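Local atomic coordinates of hypothetical protein Atu2684 (Agrobacterium tumefaciens, PDB entry 2AXO), a protein that is of unknown function but belongs to the DUF1223 family of the thioredoxin clan and carries a Cys-x-x-Cys disulfide that would be consistent with a redox role. Residues V74-L86 against S91-G103. Sequence-based numbering, arbitrary orientation.
Sequences VGLSYHVDYWNYL and SLASKENTERQYG
Asn97 ND2 and His79 O meet across the turn between a strand and a helix, illustrating how one backbone oxygen can gather several donors from a helix start. The bond is 3.1 Å long and fairly straight (161°), the oxygen lying in the plane of the amide. Ser94 N adds a weak bond to the same oxygen, and Ala93 CA a C-H contact at 3.3 Å. Asn97 ND2 also bonds to Val203 O, so two acceptors hold the amide; Ser94, the N-cap, accepts from Asn97 N through its OG. Water 1 bridges His79 N and Leu92 O.

Further on, Thr98 OG1 donates to Asp81 OD1 at 2.7 Å, arriving from above the carboxylate plane. Tyr82 OH donates a hydrogen bond to Gln101 OE1 at 2.7 Å, tilted 25° from the carbonyl plane. Gln101 CG is anti to the backbone N (chi1 -177°) and the chain is extended beyond it, which carries OE1 to the edge of the Tyr82 ring; NE2 is held by Tyr114 O and Gln117 OE1.

Strand 74-79 pairs in parallel with strand 45-50 in a mixed sheet, and the turn leads into helix 95-107, consistent with the second strand and second helix of a thioredoxin-like fold.

Nonpolar contacts flank the bonds. Leu92 CB sits over one face of the His79 imidazole, 3.8 Å from its centroid, a CH-pi contact. Thr98 CG2 meets the Tyr82 edge, and Val80 CG2 lies over one face of that ring, which also meets the ring of Tyr102 of the second subunit. Arg100 CD packs against Tyr78 CE2 at 3.5 Å before its guanidinium goes on to Glu47 and Gln239.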
# COMPACT_ATOMS: atom_id res chain seq x y z
N VAL A 74 -13.39 7.31 -20.29
CA VAL A 74 -12.15 6.57 -20.52
C VAL A 74 -12.02 5.79 -19.22
O VAL A 74 -11.74 6.37 -18.17
CB VAL A 74 -10.95 7.53 -20.68
CG1 VAL A 74 -9.65 6.74 -20.57
CG2 VAL A 74 -11.02 8.24 -22.03
N GLY A 75 -12.26 4.49 -19.29
CA GLY A 75 -12.20 3.66 -18.10
C GLY A 75 -10.99 2.76 -18.02
O GLY A 75 -10.61 2.11 -19.00
N LEU A 76 -10.38 2.73 -16.84
CA LEU A 76 -9.20 1.92 -16.61
C LEU A 76 -9.29 1.19 -15.29
O LEU A 76 -9.80 1.73 -14.30
CB LEU A 76 -7.96 2.81 -16.58
CG LEU A 76 -7.64 3.53 -17.88
CD1 LEU A 76 -6.65 4.63 -17.61
CD2 LEU A 76 -7.09 2.54 -18.90
N SER A 77 -8.78 -0.03 -15.26
CA SER A 77 -8.77 -0.83 -14.05
C SER A 77 -7.32 -1.12 -13.66
O SER A 77 -6.56 -1.68 -14.44
CB SER A 77 -9.52 -2.14 -14.26
OG SER A 77 -9.45 -2.94 -13.10
N TYR A 78 -6.94 -0.71 -12.45
CA TYR A 78 -5.59 -0.95 -11.94
C TYR A 78 -5.64 -1.95 -10.79
O TYR A 78 -6.05 -1.61 -9.69
CB TYR A 78 -4.96 0.33 -11.39
CG TYR A 78 -4.72 1.42 -12.41
CD1 TYR A 78 -5.74 2.31 -12.76
CD2 TYR A 78 -3.47 1.59 -13.01
CE1 TYR A 78 -5.52 3.33 -13.68
CE2 TYR A 78 -3.24 2.61 -13.93
CZ TYR A 78 -4.27 3.47 -14.26
OH TYR A 78 -4.05 4.48 -15.17
N HIS A 79 -5.20 -3.18 -11.05
CA HIS A 79 -5.20 -4.19 -10.00
C HIS A 79 -4.04 -3.94 -9.04
O HIS A 79 -2.88 -3.91 -9.46
CB HIS A 79 -5.09 -5.59 -10.60
CG HIS A 79 -6.35 -6.06 -11.26
ND1 HIS A 79 -6.84 -5.49 -12.41
CD2 HIS A 79 -7.21 -7.05 -10.93
CE1 HIS A 79 -7.96 -6.10 -12.76
NE2 HIS A 79 -8.21 -7.05 -11.88
N VAL A 80 -4.36 -3.74 -7.76
CA VAL A 80 -3.35 -3.49 -6.74
C VAL A 80 -2.77 -4.80 -6.21
O VAL A 80 -3.41 -5.85 -6.30
CB VAL A 80 -3.94 -2.67 -5.57
CG1 VAL A 80 -4.36 -1.30 -6.07
CG2 VAL A 80 -5.13 -3.41 -4.96
N ASP A 81 -1.57 -4.74 -5.65
CA ASP A 81 -0.93 -5.96 -5.15
C ASP A 81 -1.12 -6.24 -3.67
O ASP A 81 -0.74 -7.32 -3.20
CB ASP A 81 0.57 -5.94 -5.48
CG ASP A 81 1.32 -4.87 -4.71
OD1 ASP A 81 0.68 -4.04 -4.02
OD2 ASP A 81 2.57 -4.86 -4.78
N TYR A 82 -1.71 -5.32 -2.93
CA TYR A 82 -1.85 -5.55 -1.50
C TYR A 82 -2.97 -6.48 -1.04
O TYR A 82 -3.36 -6.48 0.12
CB TYR A 82 -1.90 -4.22 -0.75
CG TYR A 82 -2.93 -3.21 -1.21
CD1 TYR A 82 -4.28 -3.38 -0.91
CD2 TYR A 82 -2.54 -2.03 -1.84
CE1 TYR A 82 -5.21 -2.39 -1.22
CE2 TYR A 82 -3.45 -1.04 -2.16
CZ TYR A 82 -4.79 -1.22 -1.84
OH TYR A 82 -5.69 -0.21 -2.10
N TRP A 83 -3.48 -7.29 -1.97
CA TRP A 83 -4.53 -8.25 -1.64
C TRP A 83 -4.02 -9.65 -1.92
O TRP A 83 -4.75 -10.63 -1.78
CB TRP A 83 -5.80 -7.99 -2.44
CG TRP A 83 -6.61 -6.86 -1.91
CD1 TRP A 83 -6.69 -5.59 -2.41
CD2 TRP A 83 -7.44 -6.89 -0.75
NE1 TRP A 83 -7.52 -4.83 -1.64
CE2 TRP A 83 -8.00 -5.60 -0.61
CE3 TRP A 83 -7.78 -7.87 0.19
CZ2 TRP A 83 -8.88 -5.27 0.43
CZ3 TRP A 83 -8.65 -7.55 1.22
CH2 TRP A 83 -9.19 -6.25 1.33
N ASN A 84 -2.76 -9.74 -2.32
CA ASN A 84 -2.15 -11.03 -2.61
C ASN A 84 -1.56 -11.59 -1.33
O ASN A 84 -1.06 -10.85 -0.48
CB ASN A 84 -1.04 -10.88 -3.65
CG ASN A 84 -1.49 -10.15 -4.90
OD1 ASN A 84 -2.58 -10.40 -5.42
ND2 ASN A 84 -0.65 -9.26 -5.40
N TYR A 85 -1.63 -12.91 -1.18
CA TYR A 85 -1.09 -13.56 0.00
C TYR A 85 -0.39 -14.87 -0.35
O TYR A 85 0.70 -15.14 0.14
CB TYR A 85 -2.21 -13.80 1.03
CG TYR A 85 -3.43 -14.48 0.48
CD1 TYR A 85 -3.61 -15.86 0.62
CD2 TYR A 85 -4.43 -13.75 -0.16
CE1 TYR A 85 -4.75 -16.49 0.15
CE2 TYR A 85 -5.58 -14.37 -0.64
CZ TYR A 85 -5.74 -15.74 -0.48
OH TYR A 85 -6.88 -16.36 -0.93
N LEU A 86 -1.02 -15.66 -1.22
CA LEU A 86 -0.43 -16.93 -1.65
C LEU A 86 -1.35 -17.71 -2.59
O LEU A 86 -0.88 -18.36 -3.52
CB LEU A 86 -0.06 -17.79 -0.43
CG LEU A 86 -1.07 -17.98 0.71
CD1 LEU A 86 -2.16 -18.95 0.30
CD2 LEU A 86 -0.34 -18.50 1.95
N SER A 91 -2.94 -12.50 -11.34
CA SER A 91 -1.78 -12.23 -12.18
C SER A 91 -1.97 -10.91 -12.93
O SER A 91 -1.26 -10.63 -13.89
CB SER A 91 -1.59 -13.37 -13.19
OG SER A 91 -0.39 -13.18 -13.93
N LEU A 92 -2.92 -10.11 -12.47
CA LEU A 92 -3.20 -8.82 -13.09
C LEU A 92 -2.72 -7.66 -12.23
O LEU A 92 -2.75 -6.51 -12.65
CB LEU A 92 -4.70 -8.66 -13.34
CG LEU A 92 -5.28 -9.43 -14.53
CD1 LEU A 92 -6.80 -9.38 -14.48
CD2 LEU A 92 -4.75 -8.83 -15.82
N ALA A 93 -2.26 -7.97 -11.02
CA ALA A 93 -1.79 -6.94 -10.10
C ALA A 93 -0.32 -6.61 -10.30
O ALA A 93 0.42 -7.38 -10.90
CB ALA A 93 -2.02 -7.37 -8.66
N SER A 94 0.08 -5.44 -9.81
CA SER A 94 1.47 -5.03 -9.91
C SER A 94 1.78 -3.96 -8.87
O SER A 94 0.89 -3.23 -8.42
CB SER A 94 1.78 -4.49 -11.31
OG SER A 94 1.34 -3.15 -11.46
N LYS A 95 3.05 -3.88 -8.51
CA LYS A 95 3.53 -2.91 -7.54
C LYS A 95 3.38 -1.51 -8.12
O LYS A 95 3.07 -0.56 -7.40
CB LYS A 95 4.99 -3.22 -7.21
CG LYS A 95 5.50 -2.65 -5.90
CD LYS A 95 5.91 -1.20 -6.03
CE LYS A 95 6.48 -0.68 -4.71
NZ LYS A 95 5.48 -0.74 -3.61
N GLU A 96 3.60 -1.39 -9.42
CA GLU A 96 3.49 -0.11 -10.11
C GLU A 96 2.08 0.46 -10.02
O GLU A 96 1.89 1.66 -9.85
CB GLU A 96 3.90 -0.25 -11.58
CG GLU A 96 5.39 -0.49 -11.80
CD GLU A 96 5.90 -1.76 -11.14
OE1 GLU A 96 5.35 -2.84 -11.43
OE2 GLU A 96 6.85 -1.68 -10.33
N ASN A 97 1.08 -0.42 -10.13
CA ASN A 97 -0.30 0.03 -10.03
C ASN A 97 -0.58 0.55 -8.64
O ASN A 97 -1.24 1.57 -8.46
CB ASN A 97 -1.27 -1.11 -10.33
CG ASN A 97 -1.36 -1.42 -11.79
OD1 ASN A 97 -0.87 -0.66 -12.62
ND2 ASN A 97 -2.00 -2.54 -12.13
N THR A 98 -0.09 -0.17 -7.64
CA THR A 98 -0.31 0.26 -6.27
C THR A 98 0.39 1.60 -6.05
O THR A 98 -0.16 2.49 -5.41
CB THR A 98 0.22 -0.79 -5.26
OG1 THR A 98 -0.36 -2.07 -5.56
CG2 THR A 98 -0.16 -0.39 -3.84
N GLU A 99 1.59 1.76 -6.59
CA GLU A 99 2.31 3.02 -6.44
C GLU A 99 1.52 4.19 -7.02
O GLU A 99 1.58 5.30 -6.49
CB GLU A 99 3.69 2.94 -7.08
CG GLU A 99 4.60 1.94 -6.38
CD GLU A 99 6.02 2.00 -6.90
OE1 GLU A 99 6.21 1.88 -8.12
OE2 GLU A 99 6.94 2.14 -6.07
N ARG A 100 0.79 3.95 -8.10
CA ARG A 100 -0.01 5.02 -8.70
C ARG A 100 -1.11 5.41 -7.72
O ARG A 100 -1.41 6.59 -7.56
CB ARG A 100 -0.60 4.58 -10.04
CG ARG A 100 -1.39 5.67 -10.77
CD ARG A 100 -1.66 5.26 -12.22
NE ARG A 100 -2.46 6.23 -12.97
CZ ARG A 100 -2.03 7.41 -13.39
NH1 ARG A 100 -0.79 7.81 -13.12
NH2 ARG A 100 -2.82 8.19 -14.10
N GLN A 101 -1.72 4.43 -7.05
CA GLN A 101 -2.77 4.78 -6.10
C GLN A 101 -2.14 5.59 -4.95
O GLN A 101 -2.80 6.44 -4.36
CB GLN A 101 -3.47 3.53 -5.56
CG GLN A 101 -4.62 3.83 -4.61
CD GLN A 101 -5.34 2.58 -4.15
OE1 GLN A 101 -4.72 1.54 -3.94
NE2 GLN A 101 -6.66 2.67 -3.98
N TYR A 102 -0.88 5.32 -4.63
CA TYR A 102 -0.19 6.06 -3.57
C TYR A 102 0.02 7.50 -4.03
O TYR A 102 -0.15 8.45 -3.26
CB TYR A 102 1.18 5.45 -3.25
CG TYR A 102 1.14 4.06 -2.67
CD1 TYR A 102 0.09 3.65 -1.86
CD2 TYR A 102 2.19 3.17 -2.89
CE1 TYR A 102 0.08 2.38 -1.28
CE2 TYR A 102 2.19 1.91 -2.31
CZ TYR A 102 1.13 1.52 -1.50
OH TYR A 102 1.14 0.29 -0.90
N GLY A 103 0.40 7.65 -5.29
CA GLY A 103 0.61 8.97 -5.85
C GLY A 103 -0.64 9.80 -5.70
O GLY A 103 -0.58 10.99 -5.35
O HOH W 1 -4.32 -4.30 -13.63